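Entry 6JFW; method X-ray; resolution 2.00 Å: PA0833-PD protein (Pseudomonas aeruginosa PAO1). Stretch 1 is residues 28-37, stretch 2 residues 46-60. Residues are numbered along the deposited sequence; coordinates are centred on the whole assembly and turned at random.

Stretch 1 28-37: KLIMPGNITF
Stretch 2 46-60: PSFYAPLNNLANSFK

How do the two backbones lie against each other? Residues 28-32 form an extended strand, phi near -110° and psi near 120°, ending at Pro-32 (-64/145), which occupies the N-cap position of a short helix, 33-36. The second stretch forms a helix over 49-60, phi near -60°, psi near -42°, with i to i+4 backbone hydrogen bonds such as Phe-59 N to Leu-55 O at 2.9 Å; it runs nearly antiparallel to the strand, at 164°, with the axes 12.4 Å apart at closest approach. The CA atoms of Leu-29 and Leu-55 lie 9.8 Å apart, whereas those of Thr-36 and Phe-48 close to 5.7 Å. No hydrogen bond crosses between the stretches; the 336 Å² they bury is mainly apolar packing.

Which strand residues reach the helix? Strand alternation decides it: Leu-29 and Met-31 point toward the helix, while Lys-28 and Ile-30 stay out of reach. Leu-29 (chi1 m, chi2 t) places CD1 3.6 Å from CD2 of Leu-55 (m, t), a methyl-to-methyl contact. The same Leu-29 CD1 sits 4.1 Å from CZ of Phe-59 (chi1 m, chi2 -19°), at the edge of that ring. Leu-55 and Phe-59 are one helical turn apart.

How does Met-31 serve three partners? Met-31, with chi1 m, chi2 t and chi3 25°, carries its CE to 3.4 Å from Phe-48 CE2 and 4.3 Å from Leu-52 CD2 (Leu-52 m, t). Met-31 SD lies 4.2 Å from Leu-55 CD1 and 5.3 Å from the Phe-48 ring centroid, at the ring edge, a sulfur-aromatic approach. The thioether thus touches Phe-48, Leu-52 and Leu-55 together.

What holds Phe-48 against the short helix? Phe-48 (phi/psi -98/0, chi1 t, chi2 69°) points toward stretch 1 and has the largest covered area of any residue here, 95 Å². Ile-35 starts sideways, but chi1 p and chi2 107° bring CD1 to 3.3 Å from Phe-48 CE1, a tight apolar contact. Thr-36 (chi1 m) lies over the ring: its CA is 4.3 Å from the Phe-48 centroid and 21° off the normal, a CH-pi contact, and its CG2 is 3.8 Å from Phe-48 CD2. OG1 of Thr-36 also lies over that face, yet its polarity is satisfied within its own stretch, since it donates to Pro-32 O at 2.8 Å. Thr-36 N donates a hydrogen bond to the same Pro-32 O at 3.1 Å, and Phe-37 N to Gly-33 O at 3.1 Å; Phe-37 then leaves helical geometry (-120/154) and points away.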

ATOM      1  N   LYS A  28      -5.883  -5.420   5.089  1.00 13.40           N
ATOM      2  CA  LYS A  28      -5.004  -5.141   3.961  1.00 14.07           C
ATOM      3  C   LYS A  28      -5.591  -4.015   3.124  1.00 13.27           C
ATOM      4  O   LYS A  28      -6.780  -4.041   2.788  1.00 14.04           O
ATOM      5  CB  LYS A  28      -4.797  -6.384   3.094  1.00 15.62           C
ATOM      6  CG  LYS A  28      -3.982  -6.119   1.839  1.00 22.03           C
ATOM      7  CD  LYS A  28      -4.043  -7.297   0.888  1.00 25.37           C
ATOM      8  CE  LYS A  28      -3.254  -8.480   1.408  1.00 28.22           C
ATOM      9  NZ  LYS A  28      -3.492  -9.687   0.573  1.00 38.54           N
ATOM     10  N   LEU A  29      -4.758  -3.036   2.791  1.00 10.95           N
ATOM     11  CA  LEU A  29      -5.141  -1.918   1.939  1.00 12.41           C
ATOM     12  C   LEU A  29      -4.408  -2.047   0.610  1.00 17.34           C
ATOM     13  O   LEU A  29      -3.173  -2.050   0.580  1.00 16.34           O
ATOM     14  CB  LEU A  29      -4.813  -0.587   2.614  1.00 12.93           C
ATOM     15  CG  LEU A  29      -5.355  -0.456   4.040  1.00 19.01           C
ATOM     16  CD1 LEU A  29      -4.634   0.640   4.800  1.00 20.07           C
ATOM     17  CD2 LEU A  29      -6.848  -0.194   4.012  1.00 21.42           C
ATOM     18  N   ILE A  30      -5.166  -2.167  -0.478  1.00 13.27           N
ATOM     19  CA  ILE A  30      -4.609  -2.232  -1.825  1.00 13.67           C
ATOM     20  C   ILE A  30      -4.620  -0.830  -2.410  1.00 14.52           C
ATOM     21  O   ILE A  30      -5.687  -0.229  -2.579  1.00 12.88           O
ATOM     22  CB  ILE A  30      -5.401  -3.190  -2.728  1.00 21.49           C
ATOM     23  CG1 ILE A  30      -5.560  -4.561  -2.074  1.00 23.41           C
ATOM     24  CG2 ILE A  30      -4.711  -3.310  -4.088  1.00 19.05           C
ATOM     25  CD1 ILE A  30      -4.300  -5.351  -2.026  1.00 31.26           C
ATOM     26  N   MET A  31      -3.441  -0.316  -2.737  1.00 13.46           N
ATOM     27  CA  MET A  31      -3.321   0.999  -3.355  1.00 12.88           C
ATOM     28  C   MET A  31      -2.839   0.832  -4.789  1.00 14.58           C
ATOM     29  O   MET A  31      -1.643   0.587  -5.018  1.00 14.10           O
ATOM     30  CB  MET A  31      -2.363   1.877  -2.546  1.00 18.53           C
ATOM     31  CG  MET A  31      -2.828   2.050  -1.100  1.00 20.32           C
ATOM     32  SD  MET A  31      -1.616   2.704   0.066  1.00 39.02           S
ATOM     33  CE  MET A  31      -0.518   3.600  -1.021  1.00 28.19           C
ATOM     34  N   PRO A  32      -3.722   0.930  -5.784  1.00 18.60           N
ATOM     35  CA  PRO A  32      -3.304   0.689  -7.171  1.00 18.56           C
ATOM     36  C   PRO A  32      -2.282   1.716  -7.627  1.00 19.13           C
ATOM     37  O   PRO A  32      -2.327   2.886  -7.241  1.00 15.17           O
ATOM     38  CB  PRO A  32      -4.610   0.811  -7.968  1.00 22.37           C
ATOM     39  CG  PRO A  32      -5.711   0.724  -6.957  1.00 25.18           C
ATOM     40  CD  PRO A  32      -5.150   1.274  -5.687  1.00 19.89           C
ATOM     41  N   GLY A  33      -1.351   1.261  -8.466  1.00 19.91           N
ATOM     42  CA  GLY A  33      -0.288   2.141  -8.922  1.00 17.35           C
ATOM     43  C   GLY A  33      -0.802   3.342  -9.694  1.00 17.70           C
ATOM     44  O   GLY A  33      -0.263   4.444  -9.574  1.00 16.71           O
ATOM     45  N   ASN A  34      -1.863   3.150 -10.482  1.00 21.23           N
ATOM     46  CA  ASN A  34      -2.327   4.203 -11.380  1.00 25.92           C
ATOM     47  C   ASN A  34      -2.906   5.405 -10.645  1.00 29.05           C
ATOM     48  O   ASN A  34      -3.061   6.469 -11.254  1.00 32.73           O
ATOM     49  CB  ASN A  34      -3.373   3.650 -12.350  1.00 31.78           C
ATOM     50  CG  ASN A  34      -4.694   3.350 -11.672  1.00 38.46           C
ATOM     51  OD1 ASN A  34      -4.740   2.666 -10.649  1.00 39.31           O
ATOM     52  ND2 ASN A  34      -5.779   3.871 -12.234  1.00 48.03           N
ATOM     53  N   ILE A  35      -3.242   5.268  -9.363  1.00 24.50           N
ATOM     54  CA  ILE A  35      -3.765   6.388  -8.586  1.00 26.10           C
ATOM     55  C   ILE A  35      -2.837   6.801  -7.456  1.00 22.60           C
ATOM     56  O   ILE A  35      -3.017   7.898  -6.900  1.00 19.35           O
ATOM     57  CB  ILE A  35      -5.171   6.082  -8.028  1.00 29.09           C
ATOM     58  CG1 ILE A  35      -5.101   4.992  -6.962  1.00 28.27           C
ATOM     59  CG2 ILE A  35      -6.110   5.654  -9.141  1.00 33.25           C
ATOM     60  CD1 ILE A  35      -5.300   5.505  -5.575  1.00 33.39           C
ATOM     61  N   THR A  36      -1.862   5.970  -7.094  1.00 18.53           N
ATOM     62  CA  THR A  36      -0.933   6.294  -6.020  1.00 19.06           C
ATOM     63  C   THR A  36       0.277   7.067  -6.525  1.00 16.88           C
ATOM     64  O   THR A  36       0.771   7.968  -5.840  1.00 18.48           O
ATOM     65  CB  THR A  36      -0.471   5.012  -5.320  1.00 17.41           C
ATOM     66  OG1 THR A  36      -1.614   4.276  -4.870  1.00 20.42           O
ATOM     67  CG2 THR A  36       0.418   5.336  -4.128  1.00 18.23           C
ATOM     68  N   PHE A  37       0.754   6.741  -7.721  1.00 15.98           N
ATOM     69  CA  PHE A  37       1.989   7.299  -8.238  1.00 15.01           C
ATOM     70  C   PHE A  37       1.733   8.052  -9.533  1.00 18.54           C
ATOM     71  O   PHE A  37       0.833   7.713 -10.307  1.00 18.87           O
ATOM     72  CB  PHE A  37       3.026   6.198  -8.464  1.00 14.79           C
ATOM     73  CG  PHE A  37       3.390   5.471  -7.211  1.00 19.38           C
ATOM     74  CD1 PHE A  37       4.199   6.077  -6.267  1.00 17.55           C
ATOM     75  CD2 PHE A  37       2.896   4.203  -6.954  1.00 17.93           C
ATOM     76  CE1 PHE A  37       4.528   5.429  -5.099  1.00 13.87           C
ATOM     77  CE2 PHE A  37       3.221   3.547  -5.783  1.00 15.29           C
ATOM     78  CZ  PHE A  37       4.037   4.164  -4.853  1.00 16.44           C
ATOM     79  N   PRO A  46      -0.289  13.762  -6.877  1.00 20.74           N
ATOM     80  CA  PRO A  46      -0.828  14.884  -6.080  1.00 18.71           C
ATOM     81  C   PRO A  46      -2.144  14.568  -5.388  1.00 20.30           C
ATOM     82  O   PRO A  46      -2.327  14.912  -4.214  1.00 23.69           O
ATOM     83  CB  PRO A  46      -0.984  16.008  -7.121  1.00 28.91           C
ATOM     84  CG  PRO A  46      -0.758  15.365  -8.476  1.00 27.69           C
ATOM     85  CD  PRO A  46       0.094  14.169  -8.237  1.00 21.19           C
ATOM     86  N   SER A  47      -3.054  13.890  -6.092  1.00 17.80           N
ATOM     87  CA  SER A  47      -4.374  13.496  -5.618  1.00 24.05           C
ATOM     88  C   SER A  47      -4.340  12.485  -4.478  1.00 22.18           C
ATOM     89  O   SER A  47      -5.368  12.277  -3.825  1.00 26.39           O
ATOM     90  CB  SER A  47      -5.169  12.894  -6.768  1.00 33.08           C
ATOM     91  OG  SER A  47      -4.535  11.691  -7.179  1.00 38.11           O
ATOM     92  N   PHE A  48      -3.217  11.811  -4.255  1.00 21.58           N
ATOM     93  CA  PHE A  48      -3.167  10.775  -3.234  1.00 18.40           C
ATOM     94  C   PHE A  48      -2.584  11.268  -1.919  1.00 16.83           C
ATOM     95  O   PHE A  48      -2.495  10.491  -0.962  1.00 14.78           O
ATOM     96  CB  PHE A  48      -2.372   9.573  -3.738  1.00 21.44           C
ATOM     97  CG  PHE A  48      -2.738   8.302  -3.051  1.00 18.99           C
ATOM     98  CD1 PHE A  48      -3.976   7.731  -3.260  1.00 21.05           C
ATOM     99  CD2 PHE A  48      -1.863   7.691  -2.180  1.00 18.65           C
ATOM    100  CE1 PHE A  48      -4.330   6.569  -2.615  1.00 23.94           C
ATOM    101  CE2 PHE A  48      -2.215   6.524  -1.533  1.00 20.12           C
ATOM    102  CZ  PHE A  48      -3.448   5.961  -1.756  1.00 19.33           C
ATOM    103  N   TYR A  49      -2.194  12.540  -1.850  1.00  9.80           N
ATOM    104  CA  TYR A  49      -1.654  13.092  -0.613  1.00 15.31           C
ATOM    105  C   TYR A  49      -2.676  13.019   0.513  1.00 14.80           C
ATOM    106  O   TYR A  49      -2.365  12.570   1.623  1.00 15.74           O
ATOM    107  CB  TYR A  49      -1.215  14.537  -0.842  1.00 17.14           C
ATOM    108  CG  TYR A  49       0.166  14.670  -1.430  1.00 18.38           C
ATOM    109  CD1 TYR A  49       0.589  13.843  -2.462  1.00 18.82           C
ATOM    110  CD2 TYR A  49       1.045  15.631  -0.958  1.00 23.00           C
ATOM    111  CE1 TYR A  49       1.854  13.966  -2.999  1.00 19.92           C
ATOM    112  CE2 TYR A  49       2.309  15.763  -1.486  1.00 34.59           C
ATOM    113  CZ  TYR A  49       2.710  14.929  -2.507  1.00 26.92           C
ATOM    114  OH  TYR A  49       3.971  15.062  -3.037  1.00 28.67           O
ATOM    115  N   ALA A  50      -3.900  13.450   0.245  1.00 16.06           N
ATOM    116  CA  ALA A  50      -4.905  13.530   1.295  1.00 15.10           C
ATOM    117  C   ALA A  50      -5.382  12.145   1.736  1.00 14.73           C
ATOM    118  O   ALA A  50      -5.557  11.928   2.942  1.00 16.10           O
ATOM    119  CB  ALA A  50      -6.074  14.405   0.845  1.00 18.16           C
ATOM    120  N   PRO A  51      -5.617  11.187   0.825  1.00 17.30           N
ATOM    121  CA  PRO A  51      -5.840   9.805   1.290  1.00 16.61           C
ATOM    122  C   PRO A  51      -4.737   9.294   2.204  1.00 14.16           C
ATOM    123  O   PRO A  51      -5.026   8.691   3.245  1.00 15.99           O
ATOM    124  CB  PRO A  51      -5.926   9.014  -0.020  1.00 18.35           C
ATOM    125  CG  PRO A  51      -6.508   9.977  -0.977  1.00 17.86           C
ATOM    126  CD  PRO A  51      -5.919  11.318  -0.616  1.00 19.55           C
ATOM    127  N   LEU A  52      -3.472   9.533   1.846  1.00 15.14           N
ATOM    128  CA  LEU A  52      -2.370   9.114   2.708  1.00 14.32           C
ATOM    129  C   LEU A  52      -2.396   9.850   4.041  1.00 10.75           C
ATOM    130  O   LEU A  52      -2.073   9.266   5.083  1.00 15.58           O
ATOM    131  CB  LEU A  52      -1.035   9.335   2.002  1.00 11.42           C
ATOM    132  CG  LEU A  52      -0.647   8.258   0.991  1.00 14.09           C
ATOM    133  CD1 LEU A  52       0.608   8.650   0.227  1.00 17.02           C
ATOM    134  CD2 LEU A  52      -0.466   6.915   1.683  1.00 19.78           C
ATOM    135  N   ASN A  53      -2.765  11.135   4.029  1.00 13.18           N
ATOM    136  CA  ASN A  53      -2.926  11.870   5.280  1.00 12.19           C
ATOM    137  C   ASN A  53      -3.935  11.183   6.190  1.00 12.42           C
ATOM    138  O   ASN A  53      -3.703  11.047   7.398  1.00 12.39           O
ATOM    139  CB  ASN A  53      -3.370  13.308   5.005  1.00 13.74           C
ATOM    140  CG  ASN A  53      -2.285  14.149   4.367  1.00 20.42           C
ATOM    141  OD1 ASN A  53      -1.110  13.783   4.372  1.00 21.27           O
ATOM    142  ND2 ASN A  53      -2.677  15.295   3.821  1.00 20.47           N
ATOM    143  N   ASN A  54      -5.064  10.748   5.627  1.00 12.70           N
ATOM    144  CA  ASN A  54      -6.073  10.054   6.419  1.00 12.77           C
ATOM    145  C   ASN A  54      -5.546   8.725   6.941  1.00 15.19           C
ATOM    146  O   ASN A  54      -5.801   8.358   8.096  1.00 11.34           O
ATOM    147  CB  ASN A  54      -7.338   9.840   5.588  1.00 14.86           C
ATOM    148  CG  ASN A  54      -8.223  11.067   5.554  1.00 16.28           C
ATOM    149  OD1 ASN A  54      -8.781  11.469   6.575  1.00 21.41           O
ATOM    150  ND2 ASN A  54      -8.364  11.667   4.377  1.00 19.63           N
ATOM    151  N   LEU A  55      -4.812   7.985   6.105  1.00 13.99           N
ATOM    152  CA  LEU A  55      -4.225   6.725   6.549  1.00 14.11           C
ATOM    153  C   LEU A  55      -3.278   6.939   7.721  1.00 13.78           C
ATOM    154  O   LEU A  55      -3.307   6.183   8.698  1.00 16.85           O
ATOM    155  CB  LEU A  55      -3.491   6.049   5.390  1.00 16.71           C
ATOM    156  CG  LEU A  55      -4.339   5.275   4.382  1.00 23.44           C
ATOM    157  CD1 LEU A  55      -3.464   4.661   3.302  1.00 19.32           C
ATOM    158  CD2 LEU A  55      -5.136   4.203   5.094  1.00 19.29           C
ATOM    159  N   ALA A  56      -2.426   7.966   7.639  1.00 12.12           N
ATOM    160  CA  ALA A  56      -1.484   8.233   8.721  1.00 11.98           C
ATOM    161  C   ALA A  56      -2.209   8.531  10.027  1.00 15.11           C
ATOM    162  O   ALA A  56      -1.782   8.084  11.098  1.00 15.34           O
ATOM    163  CB  ALA A  56      -0.562   9.392   8.341  1.00 12.20           C
ATOM    164  N   ASN A  57      -3.312   9.282   9.958  1.00 12.41           N
ATOM    165  CA  ASN A  57      -4.079   9.575  11.165  1.00 13.48           C
ATOM    166  C   ASN A  57      -4.672   8.306  11.761  1.00 16.49           C
ATOM    167  O   ASN A  57      -4.685   8.134  12.987  1.00 15.30           O
ATOM    168  CB  ASN A  57      -5.177  10.592  10.857  1.00 14.19           C
ATOM    169  CG  ASN A  57      -4.625  11.966  10.543  1.00 18.72           C
ATOM    170  OD1 ASN A  57      -3.495  12.291  10.909  1.00 20.59           O
ATOM    171  ND2 ASN A  57      -5.421  12.784   9.864  1.00 19.70           N
ATOM    172  N   SER A  58      -5.163   7.402  10.912  1.00 13.29           N
ATOM    173  CA  SER A  58      -5.701   6.138  11.404  1.00 11.83           C
ATOM    174  C   SER A  58      -4.617   5.306  12.080  1.00 14.64           C
ATOM    175  O   SER A  58      -4.813   4.797  13.190  1.00 16.37           O
ATOM    176  CB  SER A  58      -6.336   5.355  10.254  1.00 14.41           C
ATOM    177  OG  SER A  58      -6.795   4.090  10.698  1.00 17.62           O
ATOM    178  N   PHE A  59      -3.462   5.160  11.421  1.00 14.16           N
ATOM    179  CA  PHE A  59      -2.371   4.381  11.998  1.00 18.92           C
ATOM    180  C   PHE A  59      -1.927   4.963  13.335  1.00 18.82           C
ATOM    181  O   PHE A  59      -1.646   4.220  14.283  1.00 18.30           O
ATOM    182  CB  PHE A  59      -1.179   4.326  11.036  1.00 13.95           C
ATOM    183  CG  PHE A  59      -1.493   3.742   9.680  1.00 15.18           C
ATOM    184  CD1 PHE A  59      -2.612   2.950   9.472  1.00 18.62           C
ATOM    185  CD2 PHE A  59      -0.644   3.981   8.612  1.00 18.31           C
ATOM    186  CE1 PHE A  59      -2.882   2.421   8.219  1.00 16.25           C
ATOM    187  CE2 PHE A  59      -0.905   3.455   7.361  1.00 18.51           C
ATOM    188  CZ  PHE A  59      -2.025   2.674   7.164  1.00 15.10           C
ATOM    189  N   LYS A  60      -1.847   6.294  13.425  1.00 16.63           N
ATOM    190  CA  LYS A  60      -1.458   6.937  14.676  1.00 21.27           C
ATOM    191  C   LYS A  60      -2.479   6.693  15.776  1.00 20.40           C
ATOM    192  O   LYS A  60      -2.111   6.577  16.950  1.00 25.18           O
ATOM    193  CB  LYS A  60      -1.278   8.438  14.465  1.00 21.69           C
ATOM    194  CG  LYS A  60       0.097   8.832  13.978  1.00 23.82           C
ATOM    195  CD  LYS A  60       0.452  10.241  14.427  1.00 32.93           C
ATOM    196  CE  LYS A  60      -0.319  11.278  13.631  1.00 38.36           C
ATOM    197  NZ  LYS A  60      -0.541  10.816  12.231  1.00 31.44           N
TER